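PDB 5T3B: glycoside Hydrolase from Bacteroides plebeius, which probably hydrolyses agar-type galactans as a family 50 glycoside hydrolase, belonging to a subfamily enriched in Bacteroidetes of the human gut. Local coordinates for residues G28-Y33 with Q39-I44; L331-R336 with P384-E389; Y346-A351 with D356-N361. All blocks are in the same frame, centred on the assembly; numbering follows the deposited sequence.

Interaction 1. Residues G28-Y33 with Q39-I44. With EDO (1,2-ethanediol), chain P.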
ATOM      1  N   GLY A  28      10.915  20.227  21.798  1.00 18.04           N
ATOM      2  CA  GLY A  28      10.162  21.230  22.525  1.00 19.44           C
ATOM      3  C   GLY A  28       9.274  20.647  23.609  1.00 19.42           C
ATOM      4  O   GLY A  28       9.267  19.445  23.903  1.00 18.45           O
ATOM      5  N   PRO A  29       8.551  21.531  24.266  1.00 18.36           N
ATOM      6  CA  PRO A  29       7.666  21.067  25.340  1.00 19.85           C
ATOM      7  C   PRO A  29       6.601  20.090  24.895  1.00 19.09           C
ATOM      8  O   PRO A  29       6.154  20.093  23.746  1.00 18.29           O
ATOM      9  CB  PRO A  29       7.045  22.358  25.879  1.00 24.24           C
ATOM     10  CG  PRO A  29       7.835  23.509  25.282  1.00 22.51           C
ATOM     11  CD  PRO A  29       8.462  22.988  24.018  1.00 21.38           C
ATOM     12  N   ALA A  30       6.276  19.185  25.801  1.00 17.00           N
ATOM     13  CA  ALA A  30       5.247  18.226  25.519  1.00 15.86           C
ATOM     14  C   ALA A  30       3.953  18.889  25.122  1.00 17.47           C
ATOM     15  O   ALA A  30       3.520  19.856  25.748  1.00 20.18           O
ATOM     16  CB  ALA A  30       5.021  17.306  26.720  1.00 18.81           C
ATOM     17  N   GLU A  31       3.320  18.313  24.078  1.00 17.19           N
ATOM     18  CA  GLU A  31       2.013  18.738  23.626  1.00 15.63           C
ATOM     19  C   GLU A  31       1.219  17.495  23.146  1.00 15.23           C
ATOM     20  O   GLU A  31       1.801  16.450  22.906  1.00 15.35           O
ATOM     21  CB  GLU A  31       2.089  19.810  22.573  1.00 21.40           C
ATOM     22  CG  GLU A  31       2.725  19.381  21.299  1.00 19.98           C
ATOM     23  CD  GLU A  31       2.846  20.508  20.252  1.00 22.60           C
ATOM     24  OE1 GLU A  31       3.739  21.368  20.326  1.00 25.25           O
ATOM     25  OE2 GLU A  31       1.991  20.607  19.382  1.00 27.83           O
ATOM     26  N   THR A  32      -0.082  17.632  23.023  1.00 15.96           N
ATOM     27  CA  THR A  32      -0.931  16.545  22.595  1.00 14.17           C
ATOM     28  C   THR A  32      -0.865  16.436  21.053  1.00 13.85           C
ATOM     29  O   THR A  32      -1.024  17.403  20.340  1.00 16.95           O
ATOM     30  CB  THR A  32      -2.387  16.771  23.031  1.00 15.30           C
ATOM     31  OG1 THR A  32      -2.355  16.890  24.454  1.00 19.39           O
ATOM     32  CG2 THR A  32      -3.206  15.597  22.613  1.00 17.86           C
ATOM     33  N   TYR A  33      -0.571  15.226  20.582  1.00 13.15           N
ATOM     34  CA  TYR A  33      -0.517  15.036  19.112  1.00 13.04           C
ATOM     35  C   TYR A  33      -1.958  15.221  18.560  1.00 12.70           C
ATOM     36  O   TYR A  33      -2.925  14.748  19.172  1.00 14.97           O
ATOM     37  CB  TYR A  33       0.080  13.676  18.840  1.00 12.55           C
ATOM     38  CG  TYR A  33       0.269  13.433  17.351  1.00 12.06           C
ATOM     39  CD1 TYR A  33       1.409  13.877  16.697  1.00 13.26           C
ATOM     40  CD2 TYR A  33      -0.673  12.742  16.599  1.00 13.39           C
ATOM     41  CE1 TYR A  33       1.595  13.635  15.347  1.00 11.30           C
ATOM     42  CE2 TYR A  33      -0.491  12.515  15.243  1.00 12.81           C
ATOM     43  CZ  TYR A  33       0.648  12.963  14.622  1.00 11.26           C
ATOM     44  OH  TYR A  33       0.886  12.712  13.256  1.00 12.81           O
ATOM     45  N   GLN A  39       0.614  12.497  24.277  1.00 14.30           N
ATOM     46  CA  GLN A  39       1.503  13.583  24.159  1.00 14.67           C
ATOM     47  C   GLN A  39       2.843  13.209  23.537  1.00 13.80           C
ATOM     48  O   GLN A  39       3.225  12.036  23.530  1.00 16.12           O
ATOM     49  CB  GLN A  39       1.720  14.283  25.494  1.00 17.14           C
ATOM     50  CG  GLN A  39       0.526  14.887  26.180  1.00 19.89           C
ATOM     51  CD  GLN A  39       1.086  15.637  27.446  1.00 30.55           C
ATOM     52  OE1 GLN A  39       1.732  15.037  28.289  1.00 42.77           O
ATOM     53  NE2 GLN A  39       0.981  16.926  27.442  1.00 43.12           N
ATOM     54  N   TYR A  40       3.529  14.228  23.012  1.00 14.37           N
ATOM     55  CA  TYR A  40       4.878  14.037  22.473  1.00 14.15           C
ATOM     56  C   TYR A  40       5.646  15.294  22.634  1.00 14.17           C
ATOM     57  O   TYR A  40       5.041  16.366  22.775  1.00 14.57           O
ATOM     58  CB  TYR A  40       4.826  13.580  21.008  1.00 14.73           C
ATOM     59  CG  TYR A  40       4.521  14.633  19.976  1.00 13.86           C
ATOM     60  CD1 TYR A  40       3.272  15.319  19.977  1.00 14.17           C
ATOM     61  CD2 TYR A  40       5.452  14.966  19.001  1.00 13.18           C
ATOM     62  CE1 TYR A  40       2.982  16.297  19.018  1.00 16.02           C
ATOM     63  CE2 TYR A  40       5.156  15.931  18.040  1.00 13.26           C
ATOM     64  CZ  TYR A  40       3.947  16.600  18.062  1.00 16.10           C
ATOM     65  OH  TYR A  40       3.689  17.552  17.083  1.00 17.37           O
ATOM     66  N   GLN A  41       6.972  15.169  22.573  1.00 13.40           N
ATOM     67  CA  GLN A  41       7.820  16.354  22.503  1.00 13.72           C
ATOM     68  C   GLN A  41       8.292  16.560  21.070  1.00 12.23           C
ATOM     69  O   GLN A  41       9.002  15.728  20.537  1.00 14.00           O
ATOM     70  CB  GLN A  41       8.986  16.206  23.427  1.00 14.00           C
ATOM     71  CG  GLN A  41       8.601  16.118  24.862  1.00 19.81           C
ATOM     72  CD  GLN A  41       9.829  16.135  25.706  1.00 26.10           C
ATOM     73  OE1 GLN A  41      10.327  15.088  26.027  1.00 33.91           O
ATOM     74  NE2 GLN A  41      10.407  17.351  25.958  1.00 29.84           N
ATOM     75  N   PRO A  42       7.838  17.633  20.422  1.00 12.68           N
ATOM     76  CA  PRO A  42       8.065  17.755  18.988  1.00 13.65           C
ATOM     77  C   PRO A  42       9.485  18.156  18.628  1.00 12.79           C
ATOM     78  O   PRO A  42      10.182  18.878  19.379  1.00 15.52           O
ATOM     79  CB  PRO A  42       7.083  18.812  18.543  1.00 15.32           C
ATOM     80  CG  PRO A  42       6.746  19.591  19.787  1.00 21.24           C
ATOM     81  CD  PRO A  42       6.961  18.701  20.928  1.00 14.93           C
ATOM     82  N   ILE A  43       9.928  17.647  17.486  1.00 12.56           N
ATOM     83  CA  ILE A  43      11.093  18.186  16.776  1.00 13.05           C
ATOM     84  C   ILE A  43      10.683  18.844  15.483  1.00 11.63           C
ATOM     85  O   ILE A  43       9.554  18.660  15.006  1.00 13.11           O
ATOM     86  CB  ILE A  43      12.194  17.087  16.567  1.00 13.03           C
ATOM     87  CG1 ILE A  43      11.719  15.967  15.656  1.00 13.48           C
ATOM     88  CG2 ILE A  43      12.684  16.518  17.882  1.00 14.77           C
ATOM     89  CD1 ILE A  43      12.842  15.157  15.027  1.00 14.86           C
ATOM     90  N   ILE A  44      11.630  19.534  14.875  1.00 12.35           N
ATOM     91  CA  ILE A  44      11.448  20.113  13.574  1.00 12.24           C
ATOM     92  C   ILE A  44      12.238  19.260  12.536  1.00 12.27           C
ATOM     93  O   ILE A  44      13.398  18.951  12.749  1.00 14.21           O
ATOM     94  CB  ILE A  44      11.954  21.531  13.497  1.00 16.13           C
ATOM     95  CG1 ILE A  44      11.031  22.418  14.310  1.00 20.14           C
ATOM     96  CG2 ILE A  44      12.046  22.040  12.053  1.00 19.21           C
ATOM     97  CD1 ILE A  44       9.536  22.506  13.914  1.00 24.11           C
TER
HETATM   98  C1  EDO P 514       1.130  17.216  13.679  1.00 35.79           C
HETATM   99  O1  EDO P 514       0.493  16.301  12.762  1.00 48.68           O
HETATM  100  C2  EDO P 514       2.616  17.193  13.434  1.00 34.82           C
HETATM  101  O2  EDO P 514       3.489  16.560  14.452  1.00 24.40           O
HETATM  102  O   HOH W   1       1.483  18.843  17.358  1.00 25.93           O
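Y33 and Y40 form a T-shaped pair within a short beta hairpin: the edge of the Y33 ring, led by CD1, comes over one face of Y40, with the planes 72° apart and the centroids 5.4 Å from each other. The approach is off-centre, CD1 of Y33 lying near the rim of the ring, 3.7 Å from CE1 of Y40. In Y40, CG stands between the backbone N and the carbonyl carbon (chi1 77°), which folds the ring back to lie close to the facing strand. E31 makes the same choice (chi1 64°), and its extended chain runs alongside the tyrosine, both leaving the same face of the antiparallel pair. Beneath them the two backbones are locked as a hydrogen-bonded pair, Y40 N giving to E31 O at 2.8 Å and E31 N to Y40 O at 2.9 Å.

Farther along, P42 accepts G28 N through its O at 2.9 Å, while its ring, which has no N-H to satisfy, lays CD against P29 O and CG against the E31 carboxylate. The amide of Q41 reaches back, NE2 lying 3.1 Å from G28 O in a bond that arrives above the carbonyl plane and off the lone pairs.

The polar ends are drawn together by one water, which donates to E31 OE2 at 2.7 Å and lies in the plane of the Y40 ring, hydrogen-bonded to its OH. A 1,2-ethanediol, probably from the crystallisation liquor, donates to that hydroxyl through O2. Outside the hairpin, E31 OE1 makes a salt bridge to K59 and Y33 a cation-pi contact with R61. The chemistry thus implies tyrosines that bury their rings while one hydroxyl stays in a polar network, and a glutamate whose charge is probably balanced by the lysine.

Interaction 2. Residues L331-R336 with P384-E389; sequences LYLGSR and PFMVTE
A buried salt bridge between R336 and E389, with a thin apolar touch of L333 on M386 behind it, joins the irregular 331-336 segment to strand 385-394 across strand 358-361, near the centre of the chain; this is consistent with the (beta/alpha)8 fold of family 50 enzymes. Strand 358-361 bonds to both segments, and the side chains described here reach past it to meet. In barrels of this clan the C-terminal strand ends line the active site, so the network of R336, E389, N253 and Y363 is probably close to it.

R336 carries most of the contact. Its chain is bent at chi3 (63°), which swings the guanidinium across T388, and arginine suits the place because a flat, many-handed cation can serve several partners at once. NH1 gives to E389 OE2 at 2.9 Å, with an N-H...O angle of 157°. The carboxylate oxygen lies in the guanidinium plane but receives through its anti lone pair, and the two planes are turned 44° against each other. It is therefore a single-pronged bond, not a two-pronged one. T388 sits over one face, its CB 3.5 Å from NH2 of R336; its short side chain leaves room for the guanidinium to pass obliquely over it.

Outside partners fix both ends. R336 NE bonds to N253 OD1 and the guanidinium makes a cation-pi contact with F250, while E389 OE1 is held by Y363 and T388 OG1 by N361. These bonds probably limit the rotation of the guanidinium and the carboxylate.

L333 CD1 stands 4.3 Å from M386 SD, and M386 also packs on V433 and V436 of strand 432-437. Beside the salt bridge, a water accepts from R336 NH2 at 2.8 Å and donates to T388 O at 2.8 Å.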
ATOM      1  N   LEU A 331      -6.422 -13.564  -0.561  1.00  9.10           N
ATOM      2  CA  LEU A 331      -6.863 -12.234  -0.200  1.00  8.63           C
ATOM      3  C   LEU A 331      -6.733 -11.253  -1.357  1.00  8.32           C
ATOM      4  O   LEU A 331      -5.681 -11.155  -1.998  1.00  9.17           O
ATOM      5  CB  LEU A 331      -6.127 -11.686   1.014  1.00  8.67           C
ATOM      6  CG  LEU A 331      -6.260 -12.481   2.304  1.00  9.58           C
ATOM      7  CD1 LEU A 331      -5.541 -11.776   3.439  1.00 10.45           C
ATOM      8  CD2 LEU A 331      -7.721 -12.711   2.646  1.00 11.87           C
ATOM      9  N   TYR A 332      -7.797 -10.449  -1.512  1.00  8.27           N
ATOM     10  CA  TYR A 332      -7.828  -9.379  -2.467  1.00  7.67           C
ATOM     11  C   TYR A 332      -7.527  -8.076  -1.732  1.00  7.82           C
ATOM     12  O   TYR A 332      -8.278  -7.628  -0.881  1.00  8.45           O
ATOM     13  CB  TYR A 332      -9.143  -9.326  -3.197  1.00  7.33           C
ATOM     14  CG  TYR A 332      -9.266  -8.211  -4.199  1.00  8.72           C
ATOM     15  CD1 TYR A 332      -8.177  -7.778  -4.948  1.00  9.03           C
ATOM     16  CD2 TYR A 332     -10.456  -7.569  -4.366  1.00  8.96           C
ATOM     17  CE1 TYR A 332      -8.284  -6.733  -5.870  1.00  8.94           C
ATOM     18  CE2 TYR A 332     -10.616  -6.555  -5.270  1.00 10.69           C
ATOM     19  CZ  TYR A 332      -9.535  -6.107  -6.016  1.00  9.55           C
ATOM     20  OH  TYR A 332      -9.629  -5.069  -6.881  1.00 12.85           O
ATOM     21  N   LEU A 333      -6.387  -7.469  -2.109  1.00  8.10           N
ATOM     22  CA  LEU A 333      -5.870  -6.266  -1.399  1.00  8.18           C
ATOM     23  C   LEU A 333      -6.109  -4.997  -2.199  1.00  8.38           C
ATOM     24  O   LEU A 333      -5.501  -3.975  -1.856  1.00  9.58           O
ATOM     25  CB  LEU A 333      -4.400  -6.462  -1.113  1.00  7.97           C
ATOM     26  CG  LEU A 333      -3.984  -7.756  -0.420  1.00  9.00           C
ATOM     27  CD1 LEU A 333      -2.471  -7.838  -0.283  1.00  9.88           C
ATOM     28  CD2 LEU A 333      -4.624  -7.923   0.933  1.00  9.99           C
ATOM     29  N   GLY A 334      -7.008  -5.024  -3.152  1.00  8.38           N
ATOM     30  CA  GLY A 334      -7.440  -3.796  -3.799  1.00  9.27           C
ATOM     31  C   GLY A 334      -6.584  -3.308  -4.941  1.00  7.55           C
ATOM     32  O   GLY A 334      -5.876  -4.064  -5.598  1.00  8.93           O
ATOM     33  N   SER A 335      -6.740  -2.014  -5.219  1.00  7.66           N
ATOM     34  CA  SER A 335      -6.186  -1.367  -6.420  1.00  8.20           C
ATOM     35  C   SER A 335      -5.256  -0.188  -6.132  1.00  7.64           C
ATOM     36  O   SER A 335      -4.872   0.480  -7.082  1.00  8.28           O
ATOM     37  CB  SER A 335      -7.320  -0.839  -7.317  1.00  9.80           C
ATOM     38  OG  SER A 335      -8.003   0.250  -6.738  1.00  9.54           O
ATOM     39  N   ARG A 336      -4.852   0.003  -4.880  1.00  7.24           N
ATOM     40  CA  ARG A 336      -3.802   0.981  -4.562  1.00  7.20           C
ATOM     41  C   ARG A 336      -4.291   2.397  -4.917  1.00  6.99           C
ATOM     42  O   ARG A 336      -3.832   3.027  -5.844  1.00  7.94           O
ATOM     43  CB  ARG A 336      -2.485   0.584  -5.197  1.00  7.99           C
ATOM     44  CG  ARG A 336      -2.127  -0.869  -4.971  1.00  8.04           C
ATOM     45  CD  ARG A 336      -1.029  -1.387  -5.870  1.00  7.77           C
ATOM     46  NE  ARG A 336       0.214  -0.680  -5.631  1.00  7.82           N
ATOM     47  CZ  ARG A 336       1.041  -0.987  -4.645  1.00  7.54           C
ATOM     48  NH1 ARG A 336       2.122  -0.245  -4.426  1.00  8.57           N
ATOM     49  NH2 ARG A 336       0.865  -2.067  -3.913  1.00  7.67           N
ATOM     50  N   PRO A 384     -10.526  -3.081   6.826  1.00  8.74           N
ATOM     51  CA  PRO A 384      -9.282  -2.296   7.056  1.00  8.83           C
ATOM     52  C   PRO A 384      -8.640  -1.851   5.764  1.00  8.00           C
ATOM     53  O   PRO A 384      -8.970  -2.321   4.655  1.00  9.05           O
ATOM     54  CB  PRO A 384      -8.397  -3.240   7.822  1.00  9.78           C
ATOM     55  CG  PRO A 384      -8.803  -4.608   7.219  1.00 10.62           C
ATOM     56  CD  PRO A 384     -10.301  -4.500   7.101  1.00  9.50           C
ATOM     57  N   PHE A 385      -7.683  -0.943   5.951  1.00  8.61           N
ATOM     58  CA  PHE A 385      -6.819  -0.504   4.865  1.00  7.70           C
ATOM     59  C   PHE A 385      -5.357  -0.807   5.223  1.00  7.71           C
ATOM     60  O   PHE A 385      -5.009  -1.069   6.381  1.00  8.60           O
ATOM     61  CB  PHE A 385      -7.008   0.994   4.541  1.00  8.83           C
ATOM     62  CG  PHE A 385      -6.438   1.940   5.533  1.00  9.00           C
ATOM     63  CD1 PHE A 385      -7.118   2.304   6.655  1.00  9.28           C
ATOM     64  CD2 PHE A 385      -5.202   2.509   5.304  1.00  8.94           C
ATOM     65  CE1 PHE A 385      -6.629   3.200   7.561  1.00 10.09           C
ATOM     66  CE2 PHE A 385      -4.667   3.451   6.202  1.00  9.60           C
ATOM     67  CZ  PHE A 385      -5.379   3.794   7.351  1.00  9.71           C
ATOM     68  N   MET A 386      -4.530  -0.744   4.176  1.00  7.58           N
ATOM     69  CA  MET A 386      -3.082  -0.814   4.327  1.00  7.33           C
ATOM     70  C   MET A 386      -2.489   0.306   3.475  1.00  6.93           C
ATOM     71  O   MET A 386      -3.043   0.605   2.413  1.00  8.68           O
ATOM     72  CB  MET A 386      -2.501  -2.151   3.911  1.00  8.67           C
ATOM     73  CG  MET A 386      -2.710  -2.532   2.493  1.00 10.48           C
ATOM     74  SD  MET A 386      -2.183  -4.199   2.051  1.00 12.51           S
ATOM     75  CE  MET A 386      -0.473  -4.049   2.335  1.00 11.40           C
ATOM     76  N   VAL A 387      -1.373   0.847   3.894  1.00  7.01           N
ATOM     77  CA  VAL A 387      -0.647   1.855   3.112  1.00  7.08           C
ATOM     78  C   VAL A 387       0.340   1.109   2.264  1.00  7.28           C
ATOM     79  O   VAL A 387       1.307   0.524   2.764  1.00  9.14           O
ATOM     80  CB  VAL A 387      -0.035   2.906   4.000  1.00  7.83           C
ATOM     81  CG1 VAL A 387       0.875   3.817   3.144  1.00  9.34           C
ATOM     82  CG2 VAL A 387      -1.112   3.690   4.710  1.00  9.21           C
ATOM     83  N   THR A 388       0.135   1.138   0.974  1.00  6.80           N
ATOM     84  CA  THR A 388       0.961   0.370   0.049  1.00  7.08           C
ATOM     85  C   THR A 388       2.168   1.123  -0.466  1.00  7.83           C
ATOM     86  O   THR A 388       3.061   0.489  -1.055  1.00  8.06           O
ATOM     87  CB  THR A 388       0.117  -0.185  -1.106  1.00  8.41           C
ATOM     88  OG1 THR A 388      -0.909   0.751  -1.476  1.00  8.91           O
ATOM     89  CG2 THR A 388      -0.554  -1.481  -0.706  1.00  9.67           C
ATOM     90  N   GLU A 389       2.220   2.426  -0.279  1.00  8.00           N
ATOM     91  CA  GLU A 389       3.418   3.173  -0.635  1.00  7.02           C
ATOM     92  C   GLU A 389       3.489   4.431   0.220  1.00  7.08           C
ATOM     93  O   GLU A 389       2.483   5.111   0.390  1.00  7.74           O
ATOM     94  CB  GLU A 389       3.424   3.680  -2.094  1.00  7.69           C
ATOM     95  CG  GLU A 389       3.354   2.642  -3.178  1.00  8.66           C
ATOM     96  CD  GLU A 389       3.369   3.155  -4.567  1.00  8.25           C
ATOM     97  OE1 GLU A 389       3.699   4.325  -4.831  1.00 10.50           O
ATOM     98  OE2 GLU A 389       3.058   2.313  -5.483  1.00  9.53           O
TER
HETATM   99  O   HOH W   2       3.140  -2.018  -2.236  1.00 10.96           O

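Interaction 3. Residues Y346-A351 with D356-N361. With EDO (1,2-ethanediol), chain M.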
ATOM      1  N   TYR A 346     -17.499   7.394  -1.698  1.00 10.88           N
ATOM      2  CA  TYR A 346     -18.209   6.384  -2.456  1.00 11.38           C
ATOM      3  C   TYR A 346     -17.309   5.250  -2.923  1.00 10.72           C
ATOM      4  O   TYR A 346     -17.726   4.098  -3.037  1.00 11.40           O
ATOM      5  CB  TYR A 346     -18.939   6.962  -3.667  1.00 11.65           C
ATOM      6  CG  TYR A 346     -20.045   7.925  -3.310  1.00 14.57           C
ATOM      7  CD1 TYR A 346     -21.325   7.449  -3.051  1.00 18.33           C
ATOM      8  CD2 TYR A 346     -19.843   9.278  -3.285  1.00 15.31           C
ATOM      9  CE1 TYR A 346     -22.352   8.324  -2.765  1.00 22.21           C
ATOM     10  CE2 TYR A 346     -20.867  10.167  -3.029  1.00 20.56           C
ATOM     11  CZ  TYR A 346     -22.111   9.682  -2.742  1.00 20.46           C
ATOM     12  OH  TYR A 346     -23.109  10.555  -2.466  1.00 27.70           O
ATOM     13  N   ILE A 347     -16.060   5.591  -3.249  1.00 10.16           N
ATOM     14  CA  ILE A 347     -15.086   4.575  -3.676  1.00  8.97           C
ATOM     15  C   ILE A 347     -14.665   3.735  -2.458  1.00 10.07           C
ATOM     16  O   ILE A 347     -14.571   2.519  -2.538  1.00 10.78           O
ATOM     17  CB  ILE A 347     -13.889   5.222  -4.346  1.00  9.77           C
ATOM     18  CG1 ILE A 347     -14.296   5.831  -5.679  1.00 10.03           C
ATOM     19  CG2 ILE A 347     -12.747   4.230  -4.555  1.00 10.82           C
ATOM     20  CD1 ILE A 347     -13.223   6.570  -6.379  1.00 10.82           C
ATOM     21  N   ILE A 348     -14.413   4.406  -1.346  1.00  9.13           N
ATOM     22  CA  ILE A 348     -14.062   3.687  -0.116  1.00  9.92           C
ATOM     23  C   ILE A 348     -15.200   2.741   0.293  1.00  9.15           C
ATOM     24  O   ILE A 348     -14.932   1.627   0.739  1.00  9.92           O
ATOM     25  CB  ILE A 348     -13.652   4.614   1.015  1.00 10.01           C
ATOM     26  CG1 ILE A 348     -12.438   5.469   0.615  1.00 10.12           C
ATOM     27  CG2 ILE A 348     -13.308   3.865   2.294  1.00  9.36           C
ATOM     28  CD1 ILE A 348     -11.120   4.738   0.401  1.00 12.37           C
ATOM     29  N   LYS A 349     -16.471   3.182   0.163  1.00 10.12           N
ATOM     30  CA  LYS A 349     -17.591   2.309   0.444  1.00 12.50           C
ATOM     31  C   LYS A 349     -17.568   1.076  -0.419  1.00 11.50           C
ATOM     32  O   LYS A 349     -17.730  -0.073   0.068  1.00 12.75           O
ATOM     33  CB  LYS A 349     -18.890   3.051   0.295  1.00 13.99           C
ATOM     34  CG  LYS A 349     -20.076   2.158   0.637  1.00 21.14           C
ATOM     35  CD  LYS A 349     -21.342   3.019   0.688  1.00 26.76           C
ATOM     36  CE  LYS A 349     -22.532   2.148   1.092  1.00 34.30           C
ATOM     37  NZ  LYS A 349     -23.389   1.925  -0.086  1.00 46.14           N
ATOM     38  N   ALA A 350     -17.369   1.276  -1.723  1.00 10.83           N
ATOM     39  CA  ALA A 350     -17.272   0.122  -2.615  1.00 11.47           C
ATOM     40  C   ALA A 350     -16.129  -0.830  -2.248  1.00 10.60           C
ATOM     41  O   ALA A 350     -16.268  -2.042  -2.208  1.00 11.85           O
ATOM     42  CB  ALA A 350     -17.154   0.608  -4.043  1.00 13.38           C
ATOM     43  N   ALA A 351     -14.956  -0.254  -2.020  1.00 10.81           N
ATOM     44  CA  ALA A 351     -13.793  -1.054  -1.683  1.00 10.17           C
ATOM     45  C   ALA A 351     -14.025  -1.813  -0.393  1.00 10.91           C
ATOM     46  O   ALA A 351     -13.623  -2.969  -0.313  1.00 12.25           O
ATOM     47  CB  ALA A 351     -12.588  -0.174  -1.553  1.00 11.24           C
ATOM     48  N   ASP A 356     -10.690  -7.503   0.637  1.00  9.21           N
ATOM     49  CA  ASP A 356     -10.341  -7.946   1.972  1.00  9.28           C
ATOM     50  C   ASP A 356      -9.593  -6.897   2.779  1.00  9.71           C
ATOM     51  O   ASP A 356      -9.761  -6.754   3.979  1.00 10.12           O
ATOM     52  CB  ASP A 356      -9.560  -9.233   1.889  1.00 10.73           C
ATOM     53  CG  ASP A 356     -10.391 -10.340   1.268  1.00 10.87           C
ATOM     54  OD1 ASP A 356     -11.389 -10.760   1.945  1.00 14.88           O
ATOM     55  OD2 ASP A 356     -10.097 -10.818   0.147  1.00 11.45           O
ATOM     56  N   VAL A 357      -8.715  -6.160   2.082  1.00  9.05           N
ATOM     57  CA  VAL A 357      -8.004  -5.008   2.651  1.00  8.82           C
ATOM     58  C   VAL A 357      -7.996  -3.953   1.540  1.00  7.63           C
ATOM     59  O   VAL A 357      -7.737  -4.291   0.398  1.00  9.64           O
ATOM     60  CB  VAL A 357      -6.554  -5.342   3.048  1.00  9.27           C
ATOM     61  CG1 VAL A 357      -5.876  -4.161   3.686  1.00 10.07           C
ATOM     62  CG2 VAL A 357      -6.506  -6.550   3.966  1.00 10.01           C
ATOM     63  N   ILE A 358      -8.292  -2.717   1.909  1.00  7.64           N
ATOM     64  CA  ILE A 358      -8.234  -1.602   0.991  1.00  7.76           C
ATOM     65  C   ILE A 358      -6.799  -1.102   0.904  1.00  7.93           C
ATOM     66  O   ILE A 358      -6.229  -0.729   1.930  1.00 12.73           O
ATOM     67  CB  ILE A 358      -9.173  -0.480   1.428  1.00  8.43           C
ATOM     68  CG1 ILE A 358     -10.602  -0.996   1.577  1.00  9.35           C
ATOM     69  CG2 ILE A 358      -9.119   0.688   0.449  1.00 10.25           C
ATOM     70  CD1 ILE A 358     -11.524  -0.040   2.246  1.00 10.77           C
ATOM     71  N   SER A 359      -6.192  -1.081  -0.275  1.00  7.50           N
ATOM     72  CA  SER A 359      -4.856  -0.532  -0.383  1.00  6.89           C
ATOM     73  C   SER A 359      -4.921   0.924  -0.776  1.00  7.44           C
ATOM     74  O   SER A 359      -5.689   1.338  -1.697  1.00  7.68           O
ATOM     75  CB  SER A 359      -4.019  -1.337  -1.383  1.00  7.29           C
ATOM     76  OG  SER A 359      -4.731  -1.620  -2.580  1.00  8.61           O
ATOM     77  N   ILE A 360      -4.041   1.711  -0.139  1.00  7.15           N
ATOM     78  CA  ILE A 360      -3.941   3.165  -0.349  1.00  7.75           C
ATOM     79  C   ILE A 360      -2.453   3.534  -0.460  1.00  7.18           C
ATOM     80  O   ILE A 360      -1.694   3.258   0.462  1.00  7.95           O
ATOM     81  CB  ILE A 360      -4.634   3.943   0.765  1.00 10.55           C
ATOM     82  CG1 ILE A 360      -6.182   3.576   0.764  1.00 12.65           C
ATOM     83  CG2 ILE A 360      -4.365   5.430   0.643  1.00 11.75           C
ATOM     84  CD1 ILE A 360      -6.969   4.171   1.899  1.00 13.85           C
ATOM     85  N   ASN A 361      -2.087   4.182  -1.567  1.00  6.87           N
ATOM     86  CA  ASN A 361      -0.777   4.820  -1.679  1.00  7.68           C
ATOM     87  C   ASN A 361      -0.908   6.204  -1.068  1.00  9.77           C
ATOM     88  O   ASN A 361      -1.784   6.921  -1.482  1.00  9.77           O
ATOM     89  CB  ASN A 361      -0.362   4.937  -3.127  1.00  8.46           C
ATOM     90  CG  ASN A 361      -0.104   3.603  -3.842  1.00  8.25           C
ATOM     91  OD1 ASN A 361      -0.006   2.558  -3.230  1.00  9.46           O
ATOM     92  ND2 ASN A 361       0.119   3.675  -5.120  1.00  8.77           N
TER
HETATM   93  C1  EDO M 511     -10.401 -14.706   0.246  1.00 28.62           C
HETATM   94  O1  EDO M 511     -10.753 -13.593  -0.595  1.00 27.30           O
HETATM   95  C2  EDO M 511     -11.483 -14.967   1.325  1.00 24.85           C
HETATM   96  O2  EDO M 511     -11.612 -13.637   1.887  1.00 26.79           O
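Strikingly little joins this helix and strand: one alanine and one isoleucine on helix 345-354 meet two isoleucines on strand 358-361, and the touch is wholly apolar. A351 and I358 form its centre. The pair is a helix-to-strand step of the barrel, in keeping with the (beta/alpha)8 fold of family 50, and the chain turns back quickly, the N-to-C directions lying 140° apart with the axes 9.8 Å from each other at closest.

Small size suits A351, since its CB can approach the strand closely and sits 3.8 Å from I358 CG1. In that isoleucine, with CG1 anti to the carbonyl carbon (chi1 -56°), the ethyl arm is turned onto the A351 methyl while CG2 passes it more distantly. One turn earlier, I348 brings its CG2 to 4.3 Å from I358 CD1. Branched aliphatic chains suit both strand positions, for they fill the space between strand and helix without any polar group to satisfy.

W376 of helix 370-379 covers both I348 and I360, and Y315 of helix 300-324 packs on A351 from the neighbouring helix. Farther along the strand, I348 CD1 lies 4.4 Å from I360 CD1, methyl to methyl.

In the fold
Along the chain interaction 1 comes first and closes before the others open; interaction 3 then falls wholly between the two segments of interaction 2. Interaction 1 is a surface hairpin centred about 31 Å and 32 Å from the centres of interactions 2 and 3, and touches neither. The other two centres lie only about 7 Å apart. Strands 358-361 and 385-394 are parallel neighbours, and the contacts are stitched together where L333 O meets S359 OG at 2.6 Å and T388 OG1 meets N361 OD1 at 2.7 Å. Interaction 3 thus backs the barrel wall with a helix, interaction 2 ties polar groups near the chain's centre, and interaction 1 belongs to the periphery.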